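Enzyme subtilase SubTY from Bacillus sp. TY145 (Bacillus sp., PDB 5FFN) probably hydrolyses peptide bonds as a subtilisin-like serine endopeptidase, in a fold that binds calcium and sodium ions. Local coordinates at residues A[122-127]-A[135-140]; A[144-149]-A[221-226]; A[225-230]-A[275-280]. All coordinates share one frame; numbering follows the deposited sequence.

Interaction 1 (A[122-127]-A[135-140]); sequences RHVADE and VVINMS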
loop_
_atom_site.group_PDB
_atom_site.type_symbol
_atom_site.label_atom_id
_atom_site.label_comp_id
_atom_site.label_asym_id
_atom_site.label_seq_id
_atom_site.Cartn_x
_atom_site.Cartn_y
_atom_site.Cartn_z
ATOM N N ARG A 122 -6.228 -15.884 -0.649
ATOM C CA ARG A 122 -6.195 -17.329 -0.848
ATOM C C ARG A 122 -6.262 -17.722 -2.318
ATOM O O ARG A 122 -5.535 -18.627 -2.737
ATOM C CB ARG A 122 -7.316 -18.000 -0.073
ATOM C CG ARG A 122 -7.129 -17.842 1.402
ATOM C CD ARG A 122 -8.249 -18.472 2.200
ATOM N NE ARG A 122 -7.837 -18.656 3.581
ATOM C CZ ARG A 122 -7.191 -19.724 4.056
ATOM N NH1 ARG A 122 -6.909 -20.748 3.292
ATOM N NH2 ARG A 122 -6.866 -19.757 5.334
ATOM N N HIS A 123 -7.087 -17.008 -3.078
ATOM C CA HIS A 123 -7.220 -17.252 -4.505
ATOM C C HIS A 123 -5.903 -16.950 -5.256
ATOM O O HIS A 123 -5.465 -17.737 -6.069
ATOM C CB HIS A 123 -8.405 -16.483 -5.061
ATOM C CG HIS A 123 -8.692 -16.784 -6.500
ATOM N ND1 HIS A 123 -9.352 -17.923 -6.907
ATOM C CD2 HIS A 123 -8.386 -16.104 -7.626
ATOM C CE1 HIS A 123 -9.425 -17.940 -8.230
ATOM N NE2 HIS A 123 -8.858 -16.843 -8.695
ATOM N N VAL A 124 -5.247 -15.840 -4.937
ATOM C CA VAL A 124 -3.919 -15.571 -5.492
ATOM C C VAL A 124 -2.991 -16.774 -5.281
ATOM O O VAL A 124 -2.341 -17.221 -6.224
ATOM C CB VAL A 124 -3.254 -14.293 -4.880
ATOM C CG1 VAL A 124 -1.788 -14.141 -5.370
ATOM C CG2 VAL A 124 -4.044 -13.048 -5.194
ATOM N N ALA A 125 -2.918 -17.260 -4.046
ATOM C CA ALA A 125 -2.038 -18.373 -3.661
ATOM C C ALA A 125 -2.366 -19.633 -4.463
ATOM O O ALA A 125 -1.467 -20.290 -5.002
ATOM C CB ALA A 125 -2.135 -18.642 -2.187
ATOM N N ASP A 126 -3.667 -19.896 -4.615
ATOM C CA ASP A 126 -4.125 -21.057 -5.384
ATOM C C ASP A 126 -3.764 -20.913 -6.854
ATOM O O ASP A 126 -3.277 -21.864 -7.462
ATOM C CB ASP A 126 -5.616 -21.258 -5.189
ATOM C CG ASP A 126 -5.961 -21.810 -3.812
ATOM O OD1 ASP A 126 -5.099 -22.338 -3.104
ATOM O OD2 ASP A 126 -7.130 -21.732 -3.419
ATOM N N GLU A 127 -3.952 -19.718 -7.403
ATOM C CA GLU A 127 -3.590 -19.431 -8.791
ATOM C C GLU A 127 -2.085 -19.559 -8.989
ATOM O O GLU A 127 -1.627 -20.098 -10.011
ATOM C CB GLU A 127 -4.054 -18.044 -9.216
ATOM C CG GLU A 127 -5.558 -17.926 -9.365
ATOM C CD GLU A 127 -6.075 -18.679 -10.577
ATOM O OE1 GLU A 127 -5.701 -18.349 -11.708
ATOM O OE2 GLU A 127 -6.828 -19.629 -10.361
ATOM N N VAL A 135 4.589 -14.508 -7.835
ATOM C CA VAL A 135 3.579 -13.521 -7.604
ATOM C C VAL A 135 3.895 -12.712 -6.344
ATOM O O VAL A 135 4.271 -13.265 -5.314
ATOM C CB VAL A 135 2.159 -14.150 -7.438
ATOM C CG1 VAL A 135 1.079 -13.055 -7.324
ATOM C CG2 VAL A 135 1.856 -15.151 -8.588
ATOM N N VAL A 136 3.731 -11.406 -6.470
ATOM C CA VAL A 136 3.809 -10.505 -5.346
ATOM C C VAL A 136 2.394 -9.900 -5.163
ATOM O O VAL A 136 1.822 -9.368 -6.110
ATOM C CB VAL A 136 4.767 -9.351 -5.634
ATOM C CG1 VAL A 136 4.889 -8.404 -4.389
ATOM C CG2 VAL A 136 6.156 -9.887 -6.028
ATOM N N ILE A 137 1.857 -9.995 -3.956
ATOM C CA ILE A 137 0.605 -9.355 -3.611
ATOM C C ILE A 137 0.918 -7.968 -3.098
ATOM O O ILE A 137 1.784 -7.803 -2.218
ATOM C CB ILE A 137 -0.133 -10.113 -2.519
ATOM C CG1 ILE A 137 -0.709 -11.405 -3.089
ATOM C CG2 ILE A 137 -1.210 -9.224 -1.910
ATOM C CD1 ILE A 137 -1.342 -12.349 -2.035
ATOM N N ASN A 138 0.209 -6.998 -3.639
ATOM C CA ASN A 138 0.135 -5.663 -3.107
ATOM C C ASN A 138 -1.191 -5.393 -2.429
ATOM O O ASN A 138 -2.254 -5.470 -3.078
ATOM C CB ASN A 138 0.318 -4.654 -4.246
ATOM C CG ASN A 138 0.421 -3.203 -3.771
ATOM O OD1 ASN A 138 1.512 -2.624 -3.806
ATOM N ND2 ASN A 138 -0.729 -2.587 -3.359
ATOM N N MET A 139 -1.125 -5.037 -1.148
ATOM C CA MET A 139 -2.319 -4.629 -0.401
ATOM C C MET A 139 -2.130 -3.247 0.215
ATOM O O MET A 139 -1.580 -3.051 1.326
ATOM C CB MET A 139 -2.713 -5.650 0.660
ATOM C CG MET A 139 -3.420 -6.838 0.085
ATOM S SD MET A 139 -4.069 -7.958 1.344
ATOM C CE MET A 139 -2.555 -8.699 1.947
ATOM N N SER A 140 -2.573 -2.269 -0.551
ATOM C CA SER A 140 -2.648 -0.880 -0.124
ATOM C C SER A 140 -3.948 -0.636 0.647
ATOM O O SER A 140 -4.800 0.191 0.267
ATOM C CB SER A 140 -2.514 0.045 -1.336
ATOM O OG SER A 140 -1.189 -0.012 -1.873
#
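Where Val124 of the helix meets Val135 and Ile137 of the strand, the groups that touch are branched and aliphatic rather than flat. The amide of Asn138 turns away from the helix, to the far face of the strand. At the amide edge Asn138 ND2 donates to Ser140 OG, 3.0 Å away and only 10° out of the amide plane, while side chains of helix 250-267 pack against Asn138 from beyond. On the near face Val124 CG1 does the touching, held anti to the backbone N (chi1 173°) and directed between two strand residues that both point to the helix. Val124 CG1 lies 3.6 Å from Val135 CG1. It meets the CG1-CD1 arm of Ile137 at a slant, Val124 CG1 being 3.7 Å from Ile137 CG1, and Ile137 CD1 reaches on to the branch point, 3.9 Å from Val124 CB. Helix 114-131 connects strand 99-104 to strand 134-142, two strands that flank strand 29-35 and run parallel to it, a beta-alpha-beta crossover of the subtilase alpha/beta core. Tyr103 also touches Val124, and Trp101 touches Val135, so strand 99-104 closes in beside the valines. Further along the chain, Ser140 OG is hydrogen-bonded to the carbonyl of Ser251, probably the catalytic serine as in other subtilases, and the backbone of Ser140 is hydrogen-bonded to a second protein chain.

Interaction 2 (A[144-149]-A[221-226]); sequences SAKDSL and IQERDI. With CA (calcium ion), chain C.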
loop_
_atom_site.group_PDB
_atom_site.type_symbol
_atom_site.label_atom_id
_atom_site.label_comp_id
_atom_site.label_asym_id
_atom_site.label_seq_id
_atom_site.Cartn_x
_atom_site.Cartn_y
_atom_site.Cartn_z
ATOM N N SER A 144 -6.888 -0.842 11.497
ATOM C CA SER A 144 -6.079 -0.564 12.663
ATOM C C SER A 144 -5.848 -1.812 13.502
ATOM O O SER A 144 -4.728 -2.096 13.929
ATOM C CB SER A 144 -6.770 0.509 13.495
ATOM O OG SER A 144 -5.988 0.807 14.593
ATOM N N ALA A 145 -6.941 -2.552 13.720
ATOM C CA ALA A 145 -6.908 -3.782 14.499
ATOM C C ALA A 145 -6.463 -4.958 13.604
ATOM O O ALA A 145 -6.755 -5.007 12.427
ATOM C CB ALA A 145 -8.292 -4.062 15.042
ATOM N N LYS A 146 -5.813 -5.951 14.196
ATOM C CA LYS A 146 -5.550 -7.189 13.473
ATOM C C LYS A 146 -6.880 -7.921 13.203
ATOM O O LYS A 146 -7.724 -8.086 14.110
ATOM C CB LYS A 146 -4.595 -8.052 14.288
ATOM C CG LYS A 146 -4.334 -9.419 13.753
ATOM C CD LYS A 146 -3.269 -10.174 14.562
ATOM C CE LYS A 146 -3.016 -11.524 14.004
ATOM N NZ LYS A 146 -1.983 -12.232 14.811
ATOM N N ASP A 147 -7.036 -8.348 11.962
ATOM C CA ASP A 147 -8.153 -9.186 11.458
ATOM C C ASP A 147 -7.540 -10.586 11.216
ATOM O O ASP A 147 -6.724 -10.784 10.308
ATOM C CB ASP A 147 -8.726 -8.583 10.167
ATOM C CG ASP A 147 -9.790 -9.430 9.515
ATOM O OD1 ASP A 147 -9.693 -10.689 9.483
ATOM O OD2 ASP A 147 -10.748 -8.841 9.000
ATOM N N SER A 148 -7.946 -11.550 12.037
ATOM C CA SER A 148 -7.377 -12.906 11.926
ATOM C C SER A 148 -7.785 -13.702 10.677
ATOM O O SER A 148 -7.083 -14.679 10.310
ATOM C CB SER A 148 -7.624 -13.701 13.196
ATOM O OG SER A 148 -6.835 -13.219 14.278
ATOM N N LEU A 149 -8.926 -13.352 10.069
ATOM C CA LEU A 149 -9.368 -14.033 8.873
ATOM C C LEU A 149 -8.376 -13.658 7.755
ATOM O O LEU A 149 -7.854 -14.483 7.024
ATOM C CB LEU A 149 -10.782 -13.630 8.473
ATOM C CG LEU A 149 -11.309 -14.372 7.231
ATOM C CD1 LEU A 149 -11.323 -15.915 7.483
ATOM C CD2 LEU A 149 -12.649 -13.840 6.791
ATOM N N ILE A 221 11.961 -9.252 12.064
ATOM C CA ILE A 221 10.564 -8.823 11.979
ATOM C C ILE A 221 9.700 -9.664 12.935
ATOM O O ILE A 221 9.621 -10.915 12.782
ATOM C CB ILE A 221 10.040 -8.943 10.515
ATOM C CG1 ILE A 221 10.755 -7.952 9.599
ATOM C CG2 ILE A 221 8.546 -8.765 10.465
ATOM C CD1 ILE A 221 10.596 -6.490 9.974
ATOM N N GLN A 222 9.091 -8.979 13.907
ATOM C CA GLN A 222 7.977 -9.477 14.717
ATOM C C GLN A 222 6.687 -8.800 14.255
ATOM O O GLN A 222 6.694 -7.880 13.424
ATOM C CB GLN A 222 8.211 -9.240 16.226
ATOM C CG GLN A 222 9.391 -10.046 16.827
ATOM C CD GLN A 222 10.764 -9.378 16.695
ATOM O OE1 GLN A 222 10.891 -8.149 16.702
ATOM N NE2 GLN A 222 11.809 -10.206 16.594
ATOM N N GLU A 223 5.565 -9.320 14.733
ATOM C CA GLU A 223 4.298 -8.640 14.536
ATOM C C GLU A 223 4.403 -7.199 15.071
ATOM O O GLU A 223 5.022 -6.966 16.117
ATOM C CB GLU A 223 3.190 -9.410 15.230
ATOM C CG GLU A 223 1.818 -8.944 14.890
ATOM C CD GLU A 223 0.755 -9.945 15.341
ATOM O OE1 GLU A 223 0.305 -10.782 14.544
ATOM O OE2 GLU A 223 0.395 -9.850 16.504
ATOM N N ARG A 224 3.857 -6.248 14.294
ATOM C CA ARG A 224 3.806 -4.800 14.614
ATOM C C ARG A 224 5.157 -4.098 14.307
ATOM O O ARG A 224 5.370 -2.959 14.715
ATOM C CB ARG A 224 3.344 -4.521 16.049
ATOM C CG ARG A 224 2.027 -5.189 16.451
ATOM C CD ARG A 224 1.565 -4.660 17.819
ATOM N NE ARG A 224 1.044 -3.302 17.715
ATOM C CZ ARG A 224 -0.208 -3.007 17.375
ATOM N NH1 ARG A 224 -1.101 -3.954 17.120
ATOM N NH2 ARG A 224 -0.576 -1.740 17.272
ATOM N N ASP A 225 6.019 -4.730 13.498
ATOM C CA ASP A 225 7.233 -4.072 13.072
ATOM C C ASP A 225 7.088 -3.534 11.649
ATOM O O ASP A 225 6.595 -4.217 10.739
ATOM C CB ASP A 225 8.435 -5.014 13.071
ATOM C CG ASP A 225 8.929 -5.394 14.462
ATOM O OD1 ASP A 225 8.483 -4.850 15.473
ATOM O OD2 ASP A 225 9.779 -6.290 14.485
ATOM N N ILE A 226 7.559 -2.307 11.453
ATOM C CA ILE A 226 7.726 -1.751 10.111
ATOM C C ILE A 226 8.914 -2.443 9.449
ATOM O O ILE A 226 9.917 -2.720 10.077
ATOM C CB ILE A 226 8.043 -0.196 10.112
ATOM C CG1 ILE A 226 6.957 0.539 10.895
ATOM C CG2 ILE A 226 8.282 0.344 8.716
ATOM C CD1 ILE A 226 5.597 0.506 10.192
HETATM CA CA CA C . 11.928 -6.449 15.395
HETATM O O HOH W 1 -3.902 -2.834 16.515
HETATM O O HOH W 2 12.492 -4.829 13.841
#
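Lys146 and Glu223 reach each other because both side chains are stretched out. The lysine is extended all the way to NZ, with CG anti to the backbone N (chi1 174°), and Glu223 leaves its backbone in the same sense (chi1 -169°) and continues extended to its carboxylate. The two chains cross at about a right angle, and Lys146 NZ meets Glu223 OE1 at 2.7 Å, a salt bridge that uses the syn lone pair of that oxygen; Glu223 OE2 stays 3.8 Å from Lys146 NZ, so one oxygen takes the bond. The lysine methylenes follow closely, with Lys146 CE 3.4 Å from Glu223 OE1. Glu223 and Arg224 form the tip of a type II beta turn running from Gln222 to Asp225, Arg224 having the positive phi that its place there requires. A second, water-mediated link lies beside the salt bridge: a water donates to Ser144 O and accepts from Arg224 NH1, in the plane of the guanidinium. The ends of the turn hold a calcium ion, through Gln222 OE1 at 2.4 Å and Asp225 OD2 at 2.3 Å. Asp225 OD2 also takes a nearly straight bond from Gln222 N, from above the carboxylate plane, and thereby ties the two ends of the turn together. Thr215, Asp218, Ile220 and a water complete the site. Being on the surface, the Lys146–Glu223 pair is probably screened by solvent, so the rigidity of the turn is likely to owe more to the ion than to this single-oxygen salt bridge.

Interaction 3 (A[225-230]-A[275-280]); sequences DIEVSA and QLRTEL. With CA (calcium ion), chain C.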
loop_
_atom_site.group_PDB
_atom_site.type_symbol
_atom_site.label_atom_id
_atom_site.label_comp_id
_atom_site.label_asym_id
_atom_site.label_seq_id
_atom_site.Cartn_x
_atom_site.Cartn_y
_atom_site.Cartn_z
ATOM N N ASP A 225 6.019 -4.730 13.498
ATOM C CA ASP A 225 7.233 -4.072 13.072
ATOM C C ASP A 225 7.088 -3.534 11.649
ATOM O O ASP A 225 6.595 -4.217 10.739
ATOM C CB ASP A 225 8.435 -5.014 13.071
ATOM C CG ASP A 225 8.929 -5.394 14.462
ATOM O OD1 ASP A 225 8.483 -4.850 15.473
ATOM O OD2 ASP A 225 9.779 -6.290 14.485
ATOM N N ILE A 226 7.559 -2.307 11.453
ATOM C CA ILE A 226 7.726 -1.751 10.111
ATOM C C ILE A 226 8.914 -2.443 9.449
ATOM O O ILE A 226 9.917 -2.720 10.077
ATOM C CB ILE A 226 8.043 -0.196 10.112
ATOM C CG1 ILE A 226 6.957 0.539 10.895
ATOM C CG2 ILE A 226 8.282 0.344 8.716
ATOM C CD1 ILE A 226 5.597 0.506 10.192
ATOM N N GLU A 227 8.794 -2.750 8.184
ATOM C CA GLU A 227 9.903 -3.457 7.482
ATOM C C GLU A 227 10.786 -2.531 6.616
ATOM O O GLU A 227 12.012 -2.538 6.724
ATOM C CB GLU A 227 9.321 -4.620 6.685
ATOM C CG GLU A 227 10.342 -5.611 6.157
ATOM C CD GLU A 227 9.770 -7.043 6.077
ATOM O OE1 GLU A 227 8.756 -7.344 6.758
ATOM O OE2 GLU A 227 10.341 -7.867 5.350
ATOM N N VAL A 228 10.157 -1.738 5.763
ATOM C CA VAL A 228 10.866 -0.903 4.817
ATOM C C VAL A 228 10.043 0.370 4.626
ATOM O O VAL A 228 8.863 0.409 4.985
ATOM C CB VAL A 228 11.086 -1.599 3.457
ATOM C CG1 VAL A 228 11.997 -2.813 3.623
ATOM C CG2 VAL A 228 9.755 -1.892 2.790
ATOM N N SER A 229 10.696 1.358 4.031
ATOM C CA SER A 229 10.099 2.632 3.719
ATOM C C SER A 229 10.229 2.899 2.217
ATOM O O SER A 229 11.185 2.428 1.562
ATOM C CB SER A 229 10.829 3.730 4.461
ATOM O OG SER A 229 10.716 3.548 5.851
ATOM N N ALA A 230 9.253 3.639 1.659
ATOM C CA ALA A 230 9.291 4.017 0.231
ATOM C C ALA A 230 8.472 5.304 0.007
ATOM O O ALA A 230 7.685 5.691 0.868
ATOM C CB ALA A 230 8.803 2.892 -0.665
ATOM N N GLN A 275 13.659 -15.499 -0.094
ATOM C CA GLN A 275 14.963 -14.929 -0.490
ATOM C C GLN A 275 14.804 -13.489 -1.051
ATOM O O GLN A 275 15.595 -12.609 -0.724
ATOM C CB GLN A 275 15.657 -15.786 -1.554
ATOM C CG GLN A 275 16.202 -17.152 -1.100
ATOM C CD GLN A 275 16.769 -17.900 -2.304
ATOM O OE1 GLN A 275 16.026 -18.222 -3.234
ATOM N NE2 GLN A 275 18.100 -18.135 -2.319
ATOM N N LEU A 276 13.736 -13.287 -1.832
ATOM C CA LEU A 276 13.396 -11.960 -2.380
ATOM C C LEU A 276 13.143 -10.984 -1.211
ATOM O O LEU A 276 13.653 -9.857 -1.195
ATOM C CB LEU A 276 12.192 -12.069 -3.327
ATOM C CG LEU A 276 11.632 -10.748 -3.848
ATOM C CD1 LEU A 276 12.681 -10.004 -4.621
ATOM C CD2 LEU A 276 10.412 -11.021 -4.682
ATOM N N ARG A 277 12.364 -11.422 -0.234
ATOM C CA ARG A 277 12.058 -10.606 0.934
ATOM C C ARG A 277 13.330 -10.249 1.691
ATOM O O ARG A 277 13.496 -9.113 2.153
ATOM C CB ARG A 277 11.130 -11.365 1.880
ATOM C CG ARG A 277 10.743 -10.575 3.095
ATOM C CD ARG A 277 9.713 -11.259 3.905
ATOM N NE ARG A 277 9.290 -10.452 5.051
ATOM C CZ ARG A 277 8.469 -10.886 6.002
ATOM N NH1 ARG A 277 8.011 -12.126 5.998
ATOM N NH2 ARG A 277 8.100 -10.073 6.971
ATOM N N THR A 278 14.229 -11.238 1.815
ATOM C CA THR A 278 15.483 -11.041 2.526
ATOM C C THR A 278 16.339 -9.987 1.826
ATOM O O THR A 278 17.017 -9.201 2.479
ATOM C CB THR A 278 16.229 -12.400 2.629
ATOM O OG1 THR A 278 15.459 -13.233 3.489
ATOM C CG2 THR A 278 17.603 -12.275 3.181
ATOM N N GLU A 279 16.328 -10.006 0.512
ATOM C CA GLU A 279 17.124 -9.080 -0.285
ATOM C C GLU A 279 16.485 -7.674 -0.247
ATOM O O GLU A 279 17.202 -6.683 -0.248
ATOM C CB GLU A 279 17.312 -9.626 -1.687
ATOM C CG GLU A 279 17.899 -8.707 -2.675
ATOM C CD GLU A 279 19.318 -8.206 -2.405
ATOM O OE1 GLU A 279 19.976 -8.477 -1.376
ATOM O OE2 GLU A 279 19.766 -7.425 -3.257
ATOM N N LEU A 280 15.162 -7.587 -0.169
ATOM C CA LEU A 280 14.535 -6.273 0.142
ATOM C C LEU A 280 15.044 -5.702 1.472
ATOM O O LEU A 280 15.360 -4.506 1.585
ATOM C CB LEU A 280 12.993 -6.332 0.118
ATOM C CG LEU A 280 12.310 -6.509 -1.232
ATOM C CD1 LEU A 280 10.795 -6.832 -1.004
ATOM C CD2 LEU A 280 12.489 -5.262 -2.105
HETATM CA CA CA C . 11.928 -6.449 15.395
HETATM O O HOH W 2 12.492 -4.829 13.841
#
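Arg277 grips the carboxylate of Glu227 side-on with two nitrogens, one to each oxygen. Arg277 NE donates to Glu227 OE2 at 2.8 Å and 176°, and Arg277 NH2 to Glu227 OE1 at the same length, both through syn lone pairs. The carboxylate and guanidinium planes lie 17° apart, so the two groups meet edge to edge, nearly coplanar. The arginine is extended from CG to NE, which carries the charge from the helix across to Glu227. Beside the pair, Val228 CG1 packs loosely, 4.3 Å from the carbonyl oxygen of Leu280. Further out, Gln281 NE2 gives Glu227 OE2 a second bond and the carbonyl of Val185 accepts from Arg277 NH2, fixing both halves of the pair; Ile221 packs on the two of them. A leucine in place of Arg277 would probably leave the buried Glu227 carboxylate without this bidentate positive partner, and the Val185 carbonyl without this donor. The backbone of Glu227, two positions after the calcium ligand Asp225, is hydrogen-bonded to Ala189 on the parallel strand 188-194. The contact thus joins helix 273-286 to a parallel strand of the central sheet, the helix-on-sheet layering of the subtilisin-like alpha/beta fold.

Interactions 1 and 3 are buried and both bind a helix to the same central sheet, yet by different means: purely aliphatic packing in interaction 1, a charged pair with one valine methyl against a helix carbonyl in interaction 3, their centres about 17 Å apart. Interaction 2 is the surface contact, between loop residues leading into helix 148-159 and a calcium-binding turn. Its ion pair is open to solvent, whereas the buried one is held by further bonds from the protein around it. Segments 221-226 and 225-230 share Asp225 and Ile226, and interactions 2 and 3 touch through Ile221. Interactions 1 and 2 are related by sequence, strand 134-142 being followed by helix 148-159.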